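Local structure of type IV pilus assembly protein PilF (Thermus thermophilus HB8, 5OIU) at residues T199-L204 / S223-I228; N172-E177 / N188-N193. The protein probably hydrolyses ATP as a hexameric AAA+ motor to power assembly of type IV pili. All blocks are in the same frame, centred on the assembly; numbering follows the deposited sequence.

Contact 1 of 2, residues T199-L204 / S223-I228; sequences TFARAL and SETAKI
Leu204 and Ile228 carry the apolar part of this helix-on-helix contact, their side chains sliding past each other in opposite directions. Leu204 CG lies 3.6 Å from Ile228 CG2, the methyl branch that stands anti to its own backbone N (CG1 has chi1 -64°), and Leu204 CD2 leans on the same methyl. The other branch of the isoleucine runs back toward the preceding turn of helix 200-204, where Ile228 CD1 meets Ala201 O at 3.9 Å.

Close to the helix starts the packing involves smaller groups. The short side chain of Ala201 lets the backbones draw together, its CA being 4.9 Å from Thr225 CA, while Ala201 CB touches Glu224 CB at 4.0 Å. Thr225 presents both its branches: OG1 sits 3.4 Å from Phe200 CB, and CG2 packs against Leu204 CD2 at 4.0 Å.

At the helix starts, Thr199 is the N-cap of its helix, its OG1 accepting from Arg202 N at 3.1 Å, and Thr225 N is bonded to Asp222 OD1. Beneath the pair, Leu204 and Thr225 both rest on Val217, so the two helices pack side by side against strand 214-217 of the central sheet of this P-loop NTPase fold. The two segments run at 28° to one another and are joined by van der Waals contact, so that their fit depends on shape rather than on paired charges.

Contact 2 of 2, residues N172-E177 / N188-N193; sequences NTQTIE and NQTQVN
Glu177 and Gln189 make the side-chain hydrogen bond of this parallel strand pair, at the margin, within this chain, of the central sheet of a P-loop NTPase fold. Gln189 NE2 donates to Glu177 OE2 at 2.7 Å, with the acceptor nearly in the amide plane; the donor reaches the syn side of the carboxylate, 23° out of its plane. The same oxygen takes a second bond through its anti lone pair, from Thr175 OG1 at 2.8 Å. Thr175 OG1 lies between its backbone N and carbonyl carbon (chi1 76°), and also touches Gln189 CA and CG. Gln189 NE2 has a further acceptor in Tyr182 O. An alanine in place of Glu177 would probably leave Thr175 OG1 and Gln189 NE2 without their shared acceptor and the glutamine amide freer to turn.

Backbone bonds join the strands: Asn188 N to Thr173 O, Thr175 N to Asn188 O, Glu177 N to Thr190 O and Val192 N to Glu177 O, the last at 3.0 Å. Between them Thr190 N to Thr175 O is weak, at 3.3 Å. Gln174 folds back over the other face, its chain bent at chi2 (69°), and NE2 gives a bond to Thr175 O at 3.0 Å. Thr190 OG1 is bonded to Pro100 O of the second subunit, to which Gln189 also makes backbone hydrogen bonds, so this strand also meets the hexamer interface.

Packing closes the C-terminal end. The side chains of Ile176 and Val192 cross at about a right angle, Ile176 CD1 lying 3.7 Å from Val192 CG1 and also 3.5 Å from Thr190 CG2.

How the contacts relate
Of the contact segments, strand 173-177 comes first; after a ten-residue excursion the chain returns as strand 188-191, so contact 2 closes that loop before contact 1 opens. Helix 200-206 follows directly; strand 214-217 then enters the sheet on the other side of 173-177, and helix 223-235 completes contact 1. The two contacts thus stand in series, neither nested nor crossed, with centres about 13 Å apart. They meet where helix 200-206 covers the strand pair: Phe200 CE1 lies 3.6 Å from Ile176 O, and Ala203 CB packs on Ile176 CD1. Together they tie strands 188-191 and 173-177, at one margin of the sheet, to helices 200-206 and 223-235.

Contact 1 of 2, residues T199-L204 / S223-I228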
ATOM      1  N   THR C 199     -25.259 -14.282  15.360  1.00 38.75           N
ATOM      2  CA  THR C 199     -24.283 -14.237  14.293  1.00 38.98           C
ATOM      3  C   THR C 199     -23.124 -15.182  14.575  1.00 40.46           C
ATOM      4  O   THR C 199     -22.962 -15.714  15.679  1.00 43.17           O
ATOM      5  CB  THR C 199     -23.730 -12.827  14.132  1.00 41.06           C
ATOM      6  OG1 THR C 199     -23.277 -12.364  15.414  1.00 44.55           O
ATOM      7  CG2 THR C 199     -24.800 -11.893  13.570  1.00 37.97           C
ATOM      8  N   PHE C 200     -22.295 -15.367  13.550  1.00 40.29           N
ATOM      9  CA  PHE C 200     -21.023 -16.043  13.745  1.00 38.47           C
ATOM     10  C   PHE C 200     -20.268 -15.418  14.904  1.00 42.54           C
ATOM     11  O   PHE C 200     -19.908 -16.096  15.872  1.00 43.88           O
ATOM     12  CB  PHE C 200     -20.196 -15.985  12.458  1.00 41.67           C
ATOM     13  CG  PHE C 200     -20.471 -17.127  11.500  1.00 36.40           C
ATOM     14  CD1 PHE C 200     -20.036 -18.404  11.782  1.00 36.16           C
ATOM     15  CD2 PHE C 200     -21.150 -16.911  10.322  1.00 44.75           C
ATOM     16  CE1 PHE C 200     -20.277 -19.446  10.924  1.00 39.66           C
ATOM     17  CE2 PHE C 200     -21.389 -17.954   9.440  1.00 44.09           C
ATOM     18  CZ  PHE C 200     -20.954 -19.222   9.748  1.00 42.49           C
ATOM     19  N   ALA C 201     -20.061 -14.101  14.841  1.00 43.97           N
ATOM     20  CA  ALA C 201     -19.233 -13.437  15.840  1.00 40.25           C
ATOM     21  C   ALA C 201     -19.831 -13.575  17.224  1.00 38.79           C
ATOM     22  O   ALA C 201     -19.115 -13.858  18.184  1.00 42.66           O
ATOM     23  CB  ALA C 201     -19.044 -11.957  15.494  1.00 34.79           C
ATOM     24  N   ARG C 202     -21.144 -13.369  17.349  1.00 41.83           N
ATOM     25  CA  ARG C 202     -21.764 -13.411  18.668  1.00 40.58           C
ATOM     26  C   ARG C 202     -21.682 -14.811  19.271  1.00 47.40           C
ATOM     27  O   ARG C 202     -21.384 -14.961  20.464  1.00 46.39           O
ATOM     28  CB  ARG C 202     -23.212 -12.940  18.583  1.00 45.88           C
ATOM     29  CG  ARG C 202     -24.010 -13.171  19.855  1.00 45.17           C
ATOM     30  CD  ARG C 202     -23.635 -12.170  20.934  1.00 56.12           C
ATOM     31  NE  ARG C 202     -24.500 -12.285  22.109  1.00 63.46           N
ATOM     32  CZ  ARG C 202     -25.785 -11.932  22.133  1.00 65.14           C
ATOM     33  NH1 ARG C 202     -26.367 -11.425  21.044  1.00 62.32           N
ATOM     34  NH2 ARG C 202     -26.488 -12.079  23.252  1.00 67.53           N
ATOM     35  N   ALA C 203     -21.913 -15.849  18.456  1.00 42.53           N
ATOM     36  CA  ALA C 203     -21.726 -17.220  18.927  1.00 41.86           C
ATOM     37  C   ALA C 203     -20.265 -17.496  19.277  1.00 40.72           C
ATOM     38  O   ALA C 203     -19.966 -18.068  20.330  1.00 39.96           O
ATOM     39  CB  ALA C 203     -22.216 -18.210  17.872  1.00 38.74           C
ATOM     40  N   LEU C 204     -19.339 -17.094  18.405  1.00 35.88           N
ATOM     41  CA  LEU C 204     -17.935 -17.445  18.603  1.00 35.38           C
ATOM     42  C   LEU C 204     -17.391 -16.824  19.890  1.00 44.89           C
ATOM     43  O   LEU C 204     -16.594 -17.446  20.610  1.00 41.52           O
ATOM     44  CB  LEU C 204     -17.123 -17.003  17.385  1.00 39.61           C
ATOM     45  CG  LEU C 204     -15.705 -17.531  17.149  1.00 41.12           C
ATOM     46  CD1 LEU C 204     -15.660 -19.015  17.420  1.00 39.00           C
ATOM     47  CD2 LEU C 204     -15.205 -17.210  15.733  1.00 28.95           C
ATOM     48  N   SER C 223     -15.068  -9.575   9.369  1.00 40.30           N
ATOM     49  CA  SER C 223     -13.896  -9.207  10.100  1.00 46.45           C
ATOM     50  C   SER C 223     -13.903  -9.626  11.567  1.00 43.45           C
ATOM     51  O   SER C 223     -13.009 -10.261  11.986  1.00 39.09           O
ATOM     52  CB  SER C 223     -13.588  -7.732   9.895  1.00 52.09           C
ATOM     53  OG  SER C 223     -13.259  -7.485   8.550  1.00 53.44           O
ATOM     54  N   GLU C 224     -14.926  -9.271  12.325  1.00 45.46           N
ATOM     55  CA  GLU C 224     -15.041  -9.668  13.730  1.00 43.88           C
ATOM     56  C   GLU C 224     -14.812 -11.165  13.922  1.00 47.17           C
ATOM     57  O   GLU C 224     -14.110 -11.582  14.859  1.00 42.86           O
ATOM     58  CB  GLU C 224     -16.418  -9.262  14.268  1.00 42.30           C
ATOM     59  CG  GLU C 224     -16.411  -8.654  15.663  1.00 50.03           C
ATOM     60  CD  GLU C 224     -15.353  -7.540  15.823  1.00 68.85           C
ATOM     61  OE1 GLU C 224     -15.066  -6.819  14.824  1.00 58.10           O
ATOM     62  OE2 GLU C 224     -14.805  -7.384  16.951  1.00 68.40           O
ATOM     63  N   THR C 225     -15.376 -11.985  13.023  1.00 42.33           N
ATOM     64  CA  THR C 225     -15.218 -13.433  13.117  1.00 43.83           C
ATOM     65  C   THR C 225     -13.778 -13.853  12.862  1.00 41.20           C
ATOM     66  O   THR C 225     -13.239 -14.700  13.584  1.00 39.91           O
ATOM     67  CB  THR C 225     -16.157 -14.143  12.133  1.00 41.01           C
ATOM     68  OG1 THR C 225     -17.527 -13.894  12.504  1.00 45.72           O
ATOM     69  CG2 THR C 225     -15.882 -15.640  12.109  1.00 34.43           C
ATOM     70  N   ALA C 226     -13.137 -13.275  11.842  1.00 39.97           N
ATOM     71  CA  ALA C 226     -11.739 -13.599  11.589  1.00 40.40           C
ATOM     72  C   ALA C 226     -10.869 -13.231  12.786  1.00 43.24           C
ATOM     73  O   ALA C 226      -9.928 -13.955  13.131  1.00 41.74           O
ATOM     74  CB  ALA C 226     -11.242 -12.891  10.327  1.00 35.68           C
ATOM     75  N   LYS C 227     -11.167 -12.113  13.439  1.00 42.02           N
ATOM     76  CA  LYS C 227     -10.314 -11.702  14.544  1.00 43.50           C
ATOM     77  C   LYS C 227     -10.546 -12.588  15.763  1.00 41.94           C
ATOM     78  O   LYS C 227      -9.583 -13.043  16.390  1.00 42.41           O
ATOM     79  CB  LYS C 227     -10.523 -10.217  14.859  1.00 42.42           C
ATOM     80  CG  LYS C 227      -9.360  -9.298  14.397  1.00 52.79           C
ATOM     81  CD  LYS C 227      -8.100  -9.412  15.329  1.00 66.50           C
ATOM     82  CE  LYS C 227      -6.809  -8.766  14.739  1.00 55.81           C
ATOM     83  NZ  LYS C 227      -5.569  -9.534  15.056  1.00 51.58           N
ATOM     84  N   ILE C 228     -11.806 -12.901  16.083  1.00 40.95           N
ATOM     85  CA  ILE C 228     -12.071 -13.797  17.215  1.00 45.06           C
ATOM     86  C   ILE C 228     -11.523 -15.197  16.944  1.00 40.07           C
ATOM     87  O   ILE C 228     -10.952 -15.838  17.830  1.00 36.62           O
ATOM     88  CB  ILE C 228     -13.573 -13.838  17.546  1.00 39.01           C
ATOM     89  CG1 ILE C 228     -14.054 -12.464  18.002  1.00 35.51           C
ATOM     90  CG2 ILE C 228     -13.853 -14.869  18.606  1.00 35.90           C
ATOM     91  CD1 ILE C 228     -15.528 -12.328  17.996  1.00 41.22           C
TER

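Contact 2 of 2, residues N172-E177 / N188-N193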
ATOM      1  N   ASN C 172     -13.745 -31.060  24.392  1.00 36.73           N
ATOM      2  CA  ASN C 172     -14.971 -30.338  24.043  1.00 35.28           C
ATOM      3  C   ASN C 172     -14.802 -29.762  22.640  1.00 35.40           C
ATOM      4  O   ASN C 172     -13.997 -28.845  22.431  1.00 35.05           O
ATOM      5  CB  ASN C 172     -15.307 -29.238  25.053  1.00 33.86           C
ATOM      6  CG  ASN C 172     -16.540 -28.399  24.637  1.00 33.80           C
ATOM      7  OD1 ASN C 172     -17.415 -28.878  23.912  1.00 31.30           O
ATOM      8  ND2 ASN C 172     -16.602 -27.142  25.106  1.00 29.56           N
ATOM      9  N   THR C 173     -15.556 -30.313  21.687  1.00 28.46           N
ATOM     10  CA  THR C 173     -15.616 -29.840  20.313  1.00 29.38           C
ATOM     11  C   THR C 173     -16.902 -29.058  20.091  1.00 32.94           C
ATOM     12  O   THR C 173     -17.995 -29.577  20.338  1.00 34.57           O
ATOM     13  CB  THR C 173     -15.554 -31.016  19.349  1.00 34.73           C
ATOM     14  OG1 THR C 173     -14.385 -31.790  19.653  1.00 37.50           O
ATOM     15  CG2 THR C 173     -15.539 -30.532  17.877  1.00 32.82           C
ATOM     16  N   GLN C 174     -16.766 -27.821  19.618  1.00 35.14           N
ATOM     17  CA  GLN C 174     -17.883 -26.903  19.428  1.00 33.35           C
ATOM     18  C   GLN C 174     -17.790 -26.249  18.053  1.00 34.21           C
ATOM     19  O   GLN C 174     -16.755 -25.663  17.713  1.00 36.46           O
ATOM     20  CB  GLN C 174     -17.884 -25.841  20.528  1.00 29.18           C
ATOM     21  CG  GLN C 174     -18.987 -24.817  20.391  1.00 33.08           C
ATOM     22  CD  GLN C 174     -20.349 -25.413  20.658  1.00 35.80           C
ATOM     23  OE1 GLN C 174     -20.649 -25.826  21.788  1.00 30.67           O
ATOM     24  NE2 GLN C 174     -21.185 -25.474  19.620  1.00 31.51           N
ATOM     25  N   THR C 175     -18.868 -26.337  17.274  1.00 31.45           N
ATOM     26  CA  THR C 175     -18.954 -25.761  15.938  1.00 30.26           C
ATOM     27  C   THR C 175     -19.934 -24.589  15.921  1.00 35.13           C
ATOM     28  O   THR C 175     -20.821 -24.478  16.767  1.00 34.14           O
ATOM     29  CB  THR C 175     -19.411 -26.800  14.898  1.00 33.70           C
ATOM     30  OG1 THR C 175     -20.816 -27.028  15.036  1.00 35.11           O
ATOM     31  CG2 THR C 175     -18.724 -28.124  15.086  1.00 33.74           C
ATOM     32  N   ILE C 176     -19.761 -23.704  14.943  1.00 34.78           N
ATOM     33  CA  ILE C 176     -20.776 -22.731  14.556  1.00 34.95           C
ATOM     34  C   ILE C 176     -20.916 -22.800  13.036  1.00 35.16           C
ATOM     35  O   ILE C 176     -19.918 -22.737  12.303  1.00 36.32           O
ATOM     36  CB  ILE C 176     -20.436 -21.303  15.042  1.00 37.81           C
ATOM     37  CG1 ILE C 176     -21.557 -20.325  14.678  1.00 35.88           C
ATOM     38  CG2 ILE C 176     -19.079 -20.841  14.537  1.00 31.69           C
ATOM     39  CD1 ILE C 176     -22.868 -20.671  15.308  1.00 30.52           C
ATOM     40  N   GLU C 177     -22.144 -22.975  12.561  1.00 36.87           N
ATOM     41  CA  GLU C 177     -22.372 -23.423  11.191  1.00 37.59           C
ATOM     42  C   GLU C 177     -23.563 -22.698  10.585  1.00 35.77           C
ATOM     43  O   GLU C 177     -24.517 -22.342  11.281  1.00 42.11           O
ATOM     44  CB  GLU C 177     -22.594 -24.945  11.128  1.00 34.33           C
ATOM     45  CG  GLU C 177     -21.488 -25.762  11.772  1.00 34.62           C
ATOM     46  CD  GLU C 177     -21.646 -27.247  11.539  1.00 43.79           C
ATOM     47  OE1 GLU C 177     -21.928 -27.641  10.381  1.00 48.72           O
ATOM     48  OE2 GLU C 177     -21.506 -28.018  12.516  1.00 37.46           O
ATOM     49  N   ASN C 188     -20.592 -30.739  19.790  1.00 35.76           N
ATOM     50  CA  ASN C 188     -21.663 -29.789  20.055  1.00 33.86           C
ATOM     51  C   ASN C 188     -21.786 -28.843  18.873  1.00 34.81           C
ATOM     52  O   ASN C 188     -20.804 -28.206  18.477  1.00 35.70           O
ATOM     53  CB  ASN C 188     -21.401 -28.994  21.336  1.00 33.58           C
ATOM     54  CG  ASN C 188     -21.052 -29.874  22.504  1.00 36.33           C
ATOM     55  OD1 ASN C 188     -19.919 -29.852  23.011  1.00 40.52           O
ATOM     56  ND2 ASN C 188     -22.014 -30.668  22.939  1.00 27.27           N
ATOM     57  N   GLN C 189     -22.983 -28.734  18.321  1.00 31.64           N
ATOM     58  CA  GLN C 189     -23.165 -27.923  17.132  1.00 32.81           C
ATOM     59  C   GLN C 189     -24.196 -26.834  17.373  1.00 34.32           C
ATOM     60  O   GLN C 189     -25.220 -27.054  18.034  1.00 35.86           O
ATOM     61  CB  GLN C 189     -23.557 -28.792  15.944  1.00 31.35           C
ATOM     62  CG  GLN C 189     -22.521 -29.846  15.616  1.00 35.13           C
ATOM     63  CD  GLN C 189     -22.952 -30.745  14.468  1.00 37.64           C
ATOM     64  OE1 GLN C 189     -23.549 -31.796  14.688  1.00 36.80           O
ATOM     65  NE2 GLN C 189     -22.639 -30.338  13.240  1.00 38.08           N
ATOM     66  N   THR C 190     -23.902 -25.662  16.820  1.00 31.92           N
ATOM     67  CA  THR C 190     -24.680 -24.442  16.990  1.00 34.15           C
ATOM     68  C   THR C 190     -24.864 -23.811  15.619  1.00 38.70           C
ATOM     69  O   THR C 190     -23.890 -23.660  14.871  1.00 35.88           O
ATOM     70  CB  THR C 190     -23.959 -23.477  17.943  1.00 33.78           C
ATOM     71  OG1 THR C 190     -23.949 -24.038  19.259  1.00 34.00           O
ATOM     72  CG2 THR C 190     -24.633 -22.099  17.980  1.00 35.19           C
ATOM     73  N   GLN C 191     -26.104 -23.466  15.282  1.00 37.48           N
ATOM     74  CA  GLN C 191     -26.440 -22.917  13.975  1.00 39.78           C
ATOM     75  C   GLN C 191     -26.691 -21.422  14.078  1.00 44.76           C
ATOM     76  O   GLN C 191     -27.331 -20.960  15.033  1.00 45.21           O
ATOM     77  CB  GLN C 191     -27.684 -23.578  13.407  1.00 37.61           C
ATOM     78  CG  GLN C 191     -27.939 -23.198  12.000  1.00 37.77           C
ATOM     79  CD  GLN C 191     -28.976 -24.089  11.362  1.00 42.49           C
ATOM     80  OE1 GLN C 191     -28.670 -25.193  10.879  1.00 39.76           O
ATOM     81  NE2 GLN C 191     -30.223 -23.625  11.373  1.00 32.48           N
ATOM     82  N   VAL C 192     -26.192 -20.660  13.095  1.00 38.06           N
ATOM     83  CA  VAL C 192     -26.421 -19.221  13.139  1.00 43.94           C
ATOM     84  C   VAL C 192     -27.904 -18.958  12.932  1.00 43.04           C
ATOM     85  O   VAL C 192     -28.590 -19.687  12.205  1.00 46.35           O
ATOM     86  CB  VAL C 192     -25.548 -18.469  12.118  1.00 42.92           C
ATOM     87  CG1 VAL C 192     -24.070 -18.856  12.282  1.00 40.26           C
ATOM     88  CG2 VAL C 192     -26.017 -18.729  10.727  1.00 44.94           C
ATOM     89  N   ASN C 193     -28.415 -17.939  13.616  1.00 45.35           N
ATOM     90  CA  ASN C 193     -29.846 -17.648  13.658  1.00 48.57           C
ATOM     91  C   ASN C 193     -30.014 -16.139  13.540  1.00 55.53           C
ATOM     92  O   ASN C 193     -30.063 -15.425  14.549  1.00 49.06           O
ATOM     93  CB  ASN C 193     -30.472 -18.182  14.947  1.00 46.48           C
ATOM     94  CG  ASN C 193     -31.967 -18.027  14.983  1.00 54.29           C
ATOM     95  OD1 ASN C 193     -32.568 -17.511  14.047  1.00 61.50           O
ATOM     96  ND2 ASN C 193     -32.584 -18.483  16.071  1.00 55.60           N
TER